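Local coordinates for protein peptide methionine sulfoxide reductase MsrA (Treponema denticola ATCC 35405, PDB 5FA9) that probably repairs oxidised proteins by reducing methionine sulfoxide back to methionine, with MsrA and MsrB enzymes fused in one chain, at residues B[94-99]-B[105-110]; B[113-116]-B[121-124]; B[218-223]-B[284-289]; B[257-262]-B[266-271]. The protein carries 2 engineered substitutions. One frame throughout, in Å; residues are numbered along the deposited sequence.

Interaction 1 (B[94-99]-B[105-110])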
loop_
_atom_site.group_PDB
_atom_site.type_symbol
_atom_site.label_atom_id
_atom_site.label_comp_id
_atom_site.label_asym_id
_atom_site.label_seq_id
_atom_site.Cartn_x
_atom_site.Cartn_y
_atom_site.Cartn_z
ATOM N N THR B 94 -22.159 3.520 11.300
ATOM C CA THR B 94 -21.570 3.418 9.973
ATOM C C THR B 94 -20.692 4.625 9.672
ATOM O O THR B 94 -21.052 5.761 9.985
ATOM C CB THR B 94 -22.648 3.291 8.883
ATOM O OG1 THR B 94 -23.591 4.362 9.015
ATOM C CG2 THR B 94 -23.376 1.965 9.011
ATOM N N GLY B 95 -19.536 4.373 9.068
ATOM C CA GLY B 95 -18.617 5.442 8.733
ATOM C C GLY B 95 -17.551 5.040 7.734
ATOM O O GLY B 95 -17.175 3.871 7.641
ATOM N N ILE B 96 -17.062 6.023 6.986
ATOM C CA ILE B 96 -15.966 5.813 6.052
ATOM C C ILE B 96 -14.814 6.735 6.426
ATOM O O ILE B 96 -14.948 7.957 6.384
ATOM C CB ILE B 96 -16.392 6.073 4.595
ATOM C CG1 ILE B 96 -17.593 5.200 4.226
ATOM C CG2 ILE B 96 -15.232 5.819 3.645
ATOM C CD1 ILE B 96 -18.182 5.512 2.868
ATOM N N TYR B 97 -13.682 6.145 6.793
ATOM C CA TYR B 97 -12.556 6.918 7.301
ATOM C C TYR B 97 -11.362 6.838 6.361
ATOM O O TYR B 97 -10.980 5.757 5.913
ATOM C CB TYR B 97 -12.167 6.428 8.697
ATOM C CG TYR B 97 -13.346 6.300 9.634
ATOM C CD1 TYR B 97 -13.907 7.421 10.234
ATOM C CD2 TYR B 97 -13.904 5.060 9.915
ATOM C CE1 TYR B 97 -14.988 7.310 11.089
ATOM C CE2 TYR B 97 -14.984 4.938 10.770
ATOM C CZ TYR B 97 -15.522 6.064 11.354
ATOM O OH TYR B 97 -16.597 5.946 12.204
ATOM N N TYR B 98 -10.771 7.993 6.072
ATOM C CA TYR B 98 -9.676 8.067 5.116
ATOM C C TYR B 98 -8.377 8.506 5.777
ATOM O O TYR B 98 -8.381 9.272 6.741
ATOM C CB TYR B 98 -10.029 9.027 3.975
ATOM C CG TYR B 98 -10.327 10.440 4.426
ATOM C CD1 TYR B 98 -9.311 11.380 4.553
ATOM C CD2 TYR B 98 -11.625 10.836 4.724
ATOM C CE1 TYR B 98 -9.577 12.671 4.966
ATOM C CE2 TYR B 98 -11.902 12.127 5.138
ATOM C CZ TYR B 98 -10.875 13.040 5.256
ATOM O OH TYR B 98 -11.144 14.326 5.667
ATOM N N VAL B 99 -7.265 8.015 5.245
ATOM C CA VAL B 99 -5.946 8.450 5.674
ATOM C C VAL B 99 -5.290 9.194 4.513
ATOM O O VAL B 99 -4.288 9.890 4.679
ATOM C CB VAL B 99 -5.079 7.252 6.116
ATOM C CG1 VAL B 99 -4.723 6.387 4.920
ATOM C CG2 VAL B 99 -3.826 7.722 6.828
ATOM N N LYS B 105 -12.789 13.747 -2.061
ATOM C CA LYS B 105 -13.785 14.129 -3.055
ATOM C C LYS B 105 -14.440 12.906 -3.692
ATOM O O LYS B 105 -15.601 12.957 -4.092
ATOM C CB LYS B 105 -13.156 15.022 -4.125
ATOM C CG LYS B 105 -13.924 16.314 -4.355
ATOM C CD LYS B 105 -13.005 17.525 -4.328
ATOM C CE LYS B 105 -13.799 18.808 -4.126
ATOM N NZ LYS B 105 -12.989 19.867 -3.459
ATOM N N GLU B 106 -13.693 11.810 -3.781
ATOM C CA GLU B 106 -14.243 10.562 -4.300
ATOM C C GLU B 106 -15.261 9.974 -3.328
ATOM O O GLU B 106 -16.337 9.531 -3.733
ATOM C CB GLU B 106 -13.131 9.548 -4.574
ATOM C CG GLU B 106 -12.239 9.896 -5.755
ATOM C CD GLU B 106 -11.162 8.856 -5.996
ATOM O OE1 GLU B 106 -11.513 7.682 -6.244
ATOM O OE2 GLU B 106 -9.966 9.209 -5.940
ATOM N N ILE B 107 -14.912 9.971 -2.045
ATOM C CA ILE B 107 -15.798 9.452 -1.008
ATOM C C ILE B 107 -17.074 10.283 -0.902
ATOM O O ILE B 107 -18.176 9.735 -0.861
ATOM C CB ILE B 107 -15.100 9.418 0.366
ATOM C CG1 ILE B 107 -13.895 8.477 0.327
ATOM C CG2 ILE B 107 -16.072 8.978 1.448
ATOM C CD1 ILE B 107 -13.050 8.515 1.583
ATOM N N ASN B 108 -16.921 11.603 -0.864
ATOM C CA ASN B 108 -18.067 12.504 -0.763
ATOM C C ASN B 108 -19.008 12.387 -1.955
ATOM O O ASN B 108 -20.228 12.384 -1.792
ATOM C CB ASN B 108 -17.598 13.953 -0.618
ATOM C CG ASN B 108 -16.953 14.227 0.725
ATOM O OD1 ASN B 108 -17.306 13.616 1.733
ATOM N ND2 ASN B 108 -16.006 15.157 0.747
ATOM N N SER B 109 -18.437 12.289 -3.151
ATOM C CA SER B 109 -19.225 12.157 -4.372
ATOM C C SER B 109 -20.039 10.868 -4.385
ATOM O O SER B 109 -21.173 10.847 -4.863
ATOM C CB SER B 109 -18.319 12.208 -5.604
ATOM O OG SER B 109 -17.659 13.458 -5.699
ATOM N N PHE B 110 -19.458 9.795 -3.858
ATOM C CA PHE B 110 -20.125 8.498 -3.859
ATOM C C PHE B 110 -21.282 8.469 -2.866
ATOM O O PHE B 110 -22.310 7.841 -3.119
ATOM C CB PHE B 110 -19.130 7.377 -3.546
ATOM C CG PHE B 110 -19.594 6.017 -3.988
ATOM C CD1 PHE B 110 -20.368 5.226 -3.153
ATOM C CD2 PHE B 110 -19.262 5.534 -5.243
ATOM C CE1 PHE B 110 -20.798 3.976 -3.560
ATOM C CE2 PHE B 110 -19.688 4.284 -5.657
ATOM C CZ PHE B 110 -20.458 3.504 -4.815
#
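Ile96 and Ile107 slide past each other in opposite directions. The branch methyls do the touching: Ile96 CG2 lies 3.9 Å from Ile107 CG2. The delta methyl of Ile107 reaches a little further, so that its CD1 lies 4.0 Å from Ile96 CG2. It then comes to rest against Tyr98, where CD1 of Ile107 is 3.9 Å from CB of Tyr98. The start of the tyrosine ring joins in only lightly, with Tyr98 CD2 4.2 Å from Ile107 CD1. Here the methyl approaches the ring at a slant. Ile107 thus carries the helix side of the contact alone, its CG2 on Ile96, its CD1 between Ile96 and Tyr98. CG1 of Ile107 lies beside the backbone N (chi1 -62°), which leaves CG2 opposite it. The CG1 arm is extended, and this spreads the two methyls along the strand.

The contact belongs to a beta-alpha-beta unit. Strand 95-98 leads into helix 104-115, and the chain returns in strand 125-128, which lies parallel beside the first. Ile107 also packs on Val126, so it covers both strands of the unit. Ile96 is further covered by Leu69 and Tyr72 of helix 65-74. Tyr97 turns to the other side of the sheet, where its hydroxyl bonds to Glu125.

Within the helix, Lys105 O takes two bonds from Ser109. The hydroxyl OG gives one at 2.7 Å from Lys105 O, and the backbone N of Ser109 gives the other at 3.1 Å.

Interaction 2 (B[113-116]-B[121-124])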
loop_
_atom_site.group_PDB
_atom_site.type_symbol
_atom_site.label_atom_id
_atom_site.label_comp_id
_atom_site.label_asym_id
_atom_site.label_seq_id
_atom_site.Cartn_x
_atom_site.Cartn_y
_atom_site.Cartn_z
ATOM N N PHE B 113 -23.966 10.287 -4.415
ATOM C CA PHE B 113 -24.481 9.373 -5.427
ATOM C C PHE B 113 -25.475 8.384 -4.824
ATOM O O PHE B 113 -26.537 8.133 -5.391
ATOM C CB PHE B 113 -23.327 8.623 -6.098
ATOM C CG PHE B 113 -23.768 7.536 -7.037
ATOM C CD1 PHE B 113 -24.228 7.842 -8.307
ATOM C CD2 PHE B 113 -23.713 6.207 -6.650
ATOM C CE1 PHE B 113 -24.632 6.842 -9.172
ATOM C CE2 PHE B 113 -24.117 5.202 -7.511
ATOM C CZ PHE B 113 -24.577 5.521 -8.773
ATOM N N MET B 114 -25.121 7.828 -3.669
ATOM C CA MET B 114 -25.960 6.842 -2.998
ATOM C C MET B 114 -27.236 7.456 -2.426
ATOM O O MET B 114 -28.252 6.774 -2.294
ATOM C CB MET B 114 -25.174 6.149 -1.881
ATOM C CG MET B 114 -24.074 5.227 -2.378
ATOM S SD MET B 114 -24.695 3.938 -3.473
ATOM C CE MET B 114 -25.880 3.127 -2.403
ATOM N N GLN B 115 -27.172 8.739 -2.085
ATOM C CA GLN B 115 -28.315 9.443 -1.507
ATOM C C GLN B 115 -29.512 9.454 -2.456
ATOM O O GLN B 115 -30.664 9.462 -2.020
ATOM C CB GLN B 115 -27.925 10.875 -1.135
ATOM C CG GLN B 115 -29.021 11.661 -0.428
ATOM C CD GLN B 115 -29.452 11.019 0.878
ATOM O OE1 GLN B 115 -28.798 11.179 1.908
ATOM N NE2 GLN B 115 -30.562 10.289 0.842
ATOM N N LYS B 116 -29.230 9.445 -3.755
ATOM C CA LYS B 116 -30.271 9.455 -4.777
ATOM C C LYS B 116 -31.102 8.171 -4.784
ATOM O O LYS B 116 -32.140 8.103 -5.442
ATOM C CB LYS B 116 -29.649 9.680 -6.157
ATOM C CG LYS B 116 -28.838 10.963 -6.264
ATOM C CD LYS B 116 -28.661 11.396 -7.711
ATOM C CE LYS B 116 -27.956 12.740 -7.798
ATOM N NZ LYS B 116 -27.438 13.010 -9.168
ATOM N N PRO B 121 -32.410 10.188 4.830
ATOM C CA PRO B 121 -31.051 10.727 4.722
ATOM C C PRO B 121 -29.989 9.721 5.155
ATOM O O PRO B 121 -30.159 9.042 6.168
ATOM C CB PRO B 121 -31.077 11.933 5.665
ATOM C CG PRO B 121 -32.149 11.618 6.648
ATOM C CD PRO B 121 -33.194 10.868 5.875
ATOM N N ILE B 122 -28.908 9.625 4.387
ATOM C CA ILE B 122 -27.804 8.741 4.734
ATOM C C ILE B 122 -27.051 9.303 5.934
ATOM O O ILE B 122 -26.680 10.477 5.948
ATOM C CB ILE B 122 -26.836 8.548 3.548
ATOM C CG1 ILE B 122 -27.495 7.703 2.457
ATOM C CG2 ILE B 122 -25.542 7.893 4.006
ATOM C CD1 ILE B 122 -26.674 7.591 1.194
ATOM N N VAL B 123 -26.833 8.465 6.943
ATOM C CA VAL B 123 -26.206 8.909 8.182
ATOM C C VAL B 123 -24.791 8.362 8.338
ATOM O O VAL B 123 -24.189 8.476 9.406
ATOM C CB VAL B 123 -27.038 8.497 9.408
ATOM C CG1 VAL B 123 -28.381 9.213 9.402
ATOM C CG2 VAL B 123 -27.230 6.989 9.436
ATOM N N VAL B 124 -24.267 7.763 7.273
ATOM C CA VAL B 124 -22.883 7.308 7.264
ATOM C C VAL B 124 -21.954 8.510 7.390
ATOM O O VAL B 124 -21.999 9.424 6.566
ATOM C CB VAL B 124 -22.544 6.527 5.979
ATOM C CG1 VAL B 124 -21.082 6.102 5.986
ATOM C CG2 VAL B 124 -23.457 5.320 5.834
#
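The carboxamide of Gln115 meets Ile122 at its oxygen end. Ile122 N lies in the plane of the amide and gives its hydrogen to a lone pair of Gln115 OE1 at 2.9 Å. The bond is almost perfectly straight, with an N-H...O angle of 178°. CA of Pro121 also borders the oxygen, 3.6 Å from Gln115 OE1. At the nitrogen end of the same group, NE2 donates to Arg120 O. The Gln115 chain leaves with CG opposite the backbone N (chi1 -176°) and then bends at the next bond, which swings the amide across to the loop.

The apolar part lies alongside. Ile122 and Gln115 slide past each other in opposite directions, and Ile122 CD1 comes 3.5 Å from Gln115 N. The same methyl sits 3.7 Å from CB of Met114. Beyond CB the methionine chain bends away and packs on Phe73, which Ile122 also touches.

The contact closes the loop between the end of helix 104-115 and strand 125-128. With OE1 accepting from Ile122 and NE2 donating to Arg120, one side chain satisfies two backbone groups of this loop, and the pair fixes the rotation of the amide.

Interaction 3 (B[218-223]-B[284-289]). Engineered in segment 284-289: Ser285 (natural residue Cys).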
loop_
_atom_site.group_PDB
_atom_site.type_symbol
_atom_site.label_atom_id
_atom_site.label_comp_id
_atom_site.label_asym_id
_atom_site.label_seq_id
_atom_site.Cartn_x
_atom_site.Cartn_y
_atom_site.Cartn_z
ATOM N N PRO B 218 -21.465 -4.080 -18.454
ATOM C CA PRO B 218 -20.311 -3.172 -18.459
ATOM C C PRO B 218 -18.989 -3.903 -18.243
ATOM O O PRO B 218 -18.896 -4.760 -17.364
ATOM C CB PRO B 218 -20.608 -2.225 -17.292
ATOM C CG PRO B 218 -22.090 -2.248 -17.164
ATOM C CD PRO B 218 -22.487 -3.660 -17.479
ATOM N N LEU B 219 -17.981 -3.563 -19.040
ATOM C CA LEU B 219 -16.684 -4.225 -18.956
ATOM C C LEU B 219 -15.554 -3.244 -18.660
ATOM O O LEU B 219 -14.644 -3.549 -17.887
ATOM C CB LEU B 219 -16.386 -4.978 -20.253
ATOM C CG LEU B 219 -17.375 -6.074 -20.649
ATOM C CD1 LEU B 219 -17.016 -6.645 -22.011
ATOM C CD2 LEU B 219 -17.411 -7.168 -19.595
ATOM N N PHE B 220 -15.609 -2.067 -19.275
ATOM C CA PHE B 220 -14.555 -1.073 -19.102
ATOM C C PHE B 220 -15.106 0.345 -19.000
ATOM O O PHE B 220 -16.195 0.640 -19.492
ATOM C CB PHE B 220 -13.550 -1.159 -20.253
ATOM C CG PHE B 220 -12.852 -2.486 -20.349
ATOM C CD1 PHE B 220 -11.730 -2.751 -19.580
ATOM C CD2 PHE B 220 -13.317 -3.469 -21.209
ATOM C CE1 PHE B 220 -11.087 -3.971 -19.665
ATOM C CE2 PHE B 220 -12.678 -4.690 -21.298
ATOM C CZ PHE B 220 -11.562 -4.942 -20.525
ATOM N N SER B 221 -14.341 1.217 -18.350
ATOM C CA SER B 221 -14.699 2.624 -18.226
ATOM C C SER B 221 -13.775 3.501 -19.065
ATOM O O SER B 221 -12.601 3.179 -19.252
ATOM C CB SER B 221 -14.650 3.064 -16.761
ATOM O OG SER B 221 -14.847 4.462 -16.642
ATOM N N SER B 222 -14.311 4.609 -19.568
ATOM C CA SER B 222 -13.527 5.555 -20.356
ATOM C C SER B 222 -12.403 6.172 -19.528
ATOM O O SER B 222 -11.406 6.646 -20.074
ATOM C CB SER B 222 -14.426 6.658 -20.918
ATOM O OG SER B 222 -15.081 7.362 -19.876
ATOM N N LEU B 223 -12.574 6.164 -18.211
ATOM C CA LEU B 223 -11.587 6.730 -17.297
ATOM C C LEU B 223 -10.295 5.921 -17.297
ATOM O O LEU B 223 -9.223 6.445 -16.996
ATOM C CB LEU B 223 -12.159 6.800 -15.879
ATOM C CG LEU B 223 -11.308 7.490 -14.810
ATOM C CD1 LEU B 223 -11.067 8.951 -15.161
ATOM C CD2 LEU B 223 -11.952 7.359 -13.440
ATOM N N TYR B 284 -4.876 -3.813 -20.951
ATOM C CA TYR B 284 -5.957 -4.637 -21.470
ATOM C C TYR B 284 -6.219 -4.299 -22.931
ATOM O O TYR B 284 -6.846 -3.286 -23.239
ATOM C CB TYR B 284 -7.230 -4.447 -20.642
ATOM C CG TYR B 284 -7.175 -5.080 -19.270
ATOM C CD1 TYR B 284 -6.555 -4.432 -18.207
ATOM C CD2 TYR B 284 -7.746 -6.324 -19.035
ATOM C CE1 TYR B 284 -6.505 -5.009 -16.951
ATOM C CE2 TYR B 284 -7.699 -6.906 -17.783
ATOM C CZ TYR B 284 -7.078 -6.245 -16.745
ATOM O OH TYR B 284 -7.032 -6.824 -15.499
ATOM N N SER B 285 -5.734 -5.150 -23.828
ATOM C CA SER B 285 -5.942 -4.950 -25.257
ATOM C C SER B 285 -7.238 -5.627 -25.684
ATOM O O SER B 285 -7.329 -6.854 -25.710
ATOM C CB SER B 285 -4.758 -5.493 -26.058
ATOM O OG SER B 285 -4.784 -5.017 -27.393
ATOM N N ILE B 286 -8.239 -4.819 -26.014
ATOM C CA ILE B 286 -9.578 -5.329 -26.289
ATOM C C ILE B 286 -10.057 -4.927 -27.679
ATOM O O ILE B 286 -9.921 -3.772 -28.080
ATOM C CB ILE B 286 -10.593 -4.824 -25.241
ATOM C CG1 ILE B 286 -10.084 -5.097 -23.824
ATOM C CG2 ILE B 286 -11.957 -5.462 -25.458
ATOM C CD1 ILE B 286 -9.904 -6.566 -23.512
ATOM N N ASN B 287 -10.610 -5.887 -28.412
ATOM C CA ASN B 287 -11.202 -5.607 -29.713
ATOM C C ASN B 287 -12.417 -4.697 -29.576
ATOM O O ASN B 287 -13.313 -4.964 -28.773
ATOM C CB ASN B 287 -11.598 -6.907 -30.417
ATOM C CG ASN B 287 -10.415 -7.825 -30.660
ATOM O OD1 ASN B 287 -9.653 -7.638 -31.608
ATOM N ND2 ASN B 287 -10.261 -8.829 -29.805
ATOM N N GLY B 288 -12.438 -3.620 -30.354
ATOM C CA GLY B 288 -13.563 -2.703 -30.359
ATOM C C GLY B 288 -14.858 -3.367 -30.788
ATOM O O GLY B 288 -15.939 -2.990 -30.334
ATOM N N ALA B 289 -14.743 -4.359 -31.665
ATOM C CA ALA B 289 -15.899 -5.092 -32.171
ATOM C C ALA B 289 -16.630 -5.842 -31.059
ATOM O O ALA B 289 -17.808 -6.174 -31.192
ATOM C CB ALA B 289 -15.471 -6.059 -33.265
#
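Phe220 carries its side of the contact alone, reaching across to Tyr284 and Ile286 where the two backbones stay well apart. Even the nearest CA atoms, those of Phe220 and Tyr284, are 9.6 Å from each other. The setting is the SelR (MsrB) domain, of the beta-tent class. Strand 218-221 is at the border of a three-stranded antiparallel sheet, and strand 283-286 runs within a six-stranded one. The Phe220 ring bridges these two sheets.

Its far end does most of the work. Ile286 comes from the opposite direction, and its CG1 lies 3.6 Å from Phe220 CZ. The Ile286 chain is bent at its second torsion (chi2 -62°), which turns its CD1 methyl in against the same ring, 3.8 Å from Phe220 CZ. On the Tyr284 side, CE1 of Phe220 sits 4.0 Å from Tyr284 CB. The phenylalanine and tyrosine side chains cross at about a right angle. Their ring planes are inclined at 59° and the centroids lie 6.0 Å apart, so the pair is neither a stack nor a T. Phe220 does have a stacked partner in Phe235.

Leu219 and Phe220 form a classic beta bulge opposite Tyr210. The phenol of Tyr284 bonds through its hydroxyl to Tyr246. Ser285, an engineered residue that is cysteine in nature, points away from strand 218-221.

Strand 218-221 ends in an ST turn. OG of Ser221 accepts from Leu223 N at 3.2 Å with an N-H...O angle of 163°.

Interaction 4 (B[257-262]-B[266-271])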
loop_
_atom_site.group_PDB
_atom_site.type_symbol
_atom_site.label_atom_id
_atom_site.label_comp_id
_atom_site.label_asym_id
_atom_site.label_seq_id
_atom_site.Cartn_x
_atom_site.Cartn_y
_atom_site.Cartn_z
ATOM N N THR B 257 -2.121 -14.082 -21.891
ATOM C CA THR B 257 -3.333 -14.276 -21.107
ATOM C C THR B 257 -4.548 -13.750 -21.861
ATOM O O THR B 257 -4.599 -12.580 -22.239
ATOM C CB THR B 257 -3.239 -13.575 -19.740
ATOM O OG1 THR B 257 -2.067 -14.022 -19.050
ATOM C CG2 THR B 257 -4.470 -13.882 -18.898
ATOM N N GLU B 258 -5.525 -14.624 -22.078
ATOM C CA GLU B 258 -6.733 -14.254 -22.804
ATOM C C GLU B 258 -7.764 -13.632 -21.870
ATOM O O GLU B 258 -8.000 -14.129 -20.769
ATOM C CB GLU B 258 -7.329 -15.476 -23.507
ATOM C CG GLU B 258 -8.645 -15.207 -24.218
ATOM C CD GLU B 258 -9.307 -16.475 -24.722
ATOM O OE1 GLU B 258 -8.998 -17.560 -24.188
ATOM O OE2 GLU B 258 -10.140 -16.385 -25.648
ATOM N N VAL B 259 -8.376 -12.542 -22.320
ATOM C CA VAL B 259 -9.418 -11.873 -21.553
ATOM C C VAL B 259 -10.800 -12.226 -22.090
ATOM O O VAL B 259 -11.089 -12.020 -23.268
ATOM C CB VAL B 259 -9.242 -10.343 -21.578
ATOM C CG1 VAL B 259 -10.373 -9.667 -20.822
ATOM C CG2 VAL B 259 -7.896 -9.956 -20.993
ATOM N N VAL B 260 -11.651 -12.761 -21.219
ATOM C CA VAL B 260 -13.005 -13.144 -21.605
ATOM C C VAL B 260 -14.026 -12.606 -20.606
ATOM O O VAL B 260 -13.731 -12.458 -19.421
ATOM C CB VAL B 260 -13.163 -14.680 -21.716
ATOM C CG1 VAL B 260 -12.283 -15.232 -22.829
ATOM C CG2 VAL B 260 -12.841 -15.354 -20.390
ATOM N N SER B 261 -15.223 -12.299 -21.098
ATOM C CA SER B 261 -16.305 -11.834 -20.240
ATOM C C SER B 261 -16.703 -12.934 -19.267
ATOM O O SER B 261 -16.911 -14.076 -19.671
ATOM C CB SER B 261 -17.512 -11.402 -21.074
ATOM O OG SER B 261 -17.185 -10.322 -21.931
ATOM N N LYS B 262 -16.800 -12.596 -17.986
ATOM C CA LYS B 262 -17.149 -13.590 -16.979
ATOM C C LYS B 262 -18.581 -14.077 -17.159
ATOM O O LYS B 262 -18.867 -15.264 -17.004
ATOM C CB LYS B 262 -16.960 -13.029 -15.569
ATOM C CG LYS B 262 -17.263 -14.047 -14.483
ATOM C CD LYS B 262 -16.856 -13.559 -13.109
ATOM C CE LYS B 262 -17.026 -14.665 -12.083
ATOM N NZ LYS B 262 -16.124 -14.483 -10.916
ATOM N N ALA B 266 -17.672 -14.488 -23.876
ATOM C CA ALA B 266 -17.194 -14.015 -25.168
ATOM C C ALA B 266 -15.741 -13.561 -25.103
ATOM O O ALA B 266 -15.304 -12.977 -24.111
ATOM C CB ALA B 266 -18.077 -12.882 -25.671
ATOM N N HIS B 267 -14.997 -13.838 -26.169
ATOM C CA HIS B 267 -13.611 -13.403 -26.275
ATOM C C HIS B 267 -13.531 -11.889 -26.437
ATOM O O HIS B 267 -14.240 -11.304 -27.254
ATOM C CB HIS B 267 -12.919 -14.096 -27.451
ATOM C CG HIS B 267 -11.569 -13.533 -27.773
ATOM N ND1 HIS B 267 -10.455 -13.783 -27.005
ATOM C CD2 HIS B 267 -11.159 -12.730 -28.783
ATOM C CE1 HIS B 267 -9.413 -13.159 -27.526
ATOM N NE2 HIS B 267 -9.813 -12.512 -28.606
ATOM N N LEU B 268 -12.663 -11.260 -25.652
ATOM C CA LEU B 268 -12.517 -9.811 -25.685
ATOM C C LEU B 268 -11.152 -9.401 -26.225
ATOM O O LEU B 268 -11.043 -8.471 -27.025
ATOM C CB LEU B 268 -12.727 -9.223 -24.290
ATOM C CG LEU B 268 -14.056 -9.578 -23.620
ATOM C CD1 LEU B 268 -14.133 -8.963 -22.235
ATOM C CD2 LEU B 268 -15.229 -9.128 -24.477
ATOM N N GLY B 269 -10.112 -10.102 -25.783
ATOM C CA GLY B 269 -8.759 -9.811 -26.216
ATOM C C GLY B 269 -7.723 -10.400 -25.281
ATOM O O GLY B 269 -7.893 -11.510 -24.774
ATOM N N HIS B 270 -6.646 -9.656 -25.049
ATOM C CA HIS B 270 -5.573 -10.121 -24.180
ATOM C C HIS B 270 -5.131 -9.034 -23.206
ATOM O O HIS B 270 -5.298 -7.844 -23.471
ATOM C CB HIS B 270 -4.377 -10.590 -25.012
ATOM C CG HIS B 270 -4.728 -11.604 -26.055
ATOM N ND1 HIS B 270 -5.279 -11.260 -27.270
ATOM C CD2 HIS B 270 -4.607 -12.952 -26.065
ATOM C CE1 HIS B 270 -5.482 -12.352 -27.984
ATOM N NE2 HIS B 270 -5.083 -13.393 -27.276
ATOM N N VAL B 271 -4.560 -9.452 -22.081
ATOM C CA VAL B 271 -4.015 -8.513 -21.109
ATOM C C VAL B 271 -2.500 -8.678 -21.001
ATOM O O VAL B 271 -1.991 -9.783 -20.810
ATOM C CB VAL B 271 -4.668 -8.687 -19.715
ATOM C CG1 VAL B 271 -4.638 -10.144 -19.271
ATOM C CG2 VAL B 271 -3.995 -7.783 -18.691
#
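Val259 and Gly269 pair at the tight centre of this antiparallel beta hairpin, where Val259 N gives a short bond of 2.7 Å to Gly269 O. Leu268 and Gly269 both face Val259 in a classic beta bulge. Val259 O accepts from Leu268 N at 3.0 Å and only weakly from Gly269 N. Nearer the turn, Ser261 N donates to Ala266 O at 3.1 Å. There both delta methyls of Leu268 close on Ser261, with CD1 3.4 Å from Ser261 OG. That hydroxyl bonds to Asp212.

The far end is partly exposed. Val271 N donates to Thr257 O at 3.1 Å, and Thr257 CB lies 3.7 Å from Val271 CG1. At the turn end, exposed Lys262 hydrogen-bonds through NZ to dithiothreitol, probably from the crystallisation liquor.

Glu258 and His267 share the other face of the sheet. His267 ND1 donates to the anti lone pair of Glu258 OE2 at 3.0 Å. The bond is bent to 138°, and OE2 stands 28° out of the ring plane. Glu258 is extended, with CG opposite the backbone N (chi1 176°), which puts CG at the ring edge. These contacts, with Gly269 N above one face, probably help set the imidazole's rotation.

The four contacts fall into two pairs, one in each half of the fusion. Interactions 1 and 2 belong to the MsrA half and follow each other along the chain. They share helix 104-115, their centres are 12 Å apart, and Val124 touches Thr94, Gly95 and Ile96. Interactions 3 and 4 belong to the MsrB half, with centres 10 Å apart. The hairpin of interaction 4 lies in sequence between the two segments of interaction 3. Strands 267-272 and 283-286 are sheet neighbours, probably joined by a hydrogen bond from Ser285 N to His270 O. The pairs lie on opposite sides of the chain's centre, about 28 to 36 Å apart between centres, consistent with two separately packed domains.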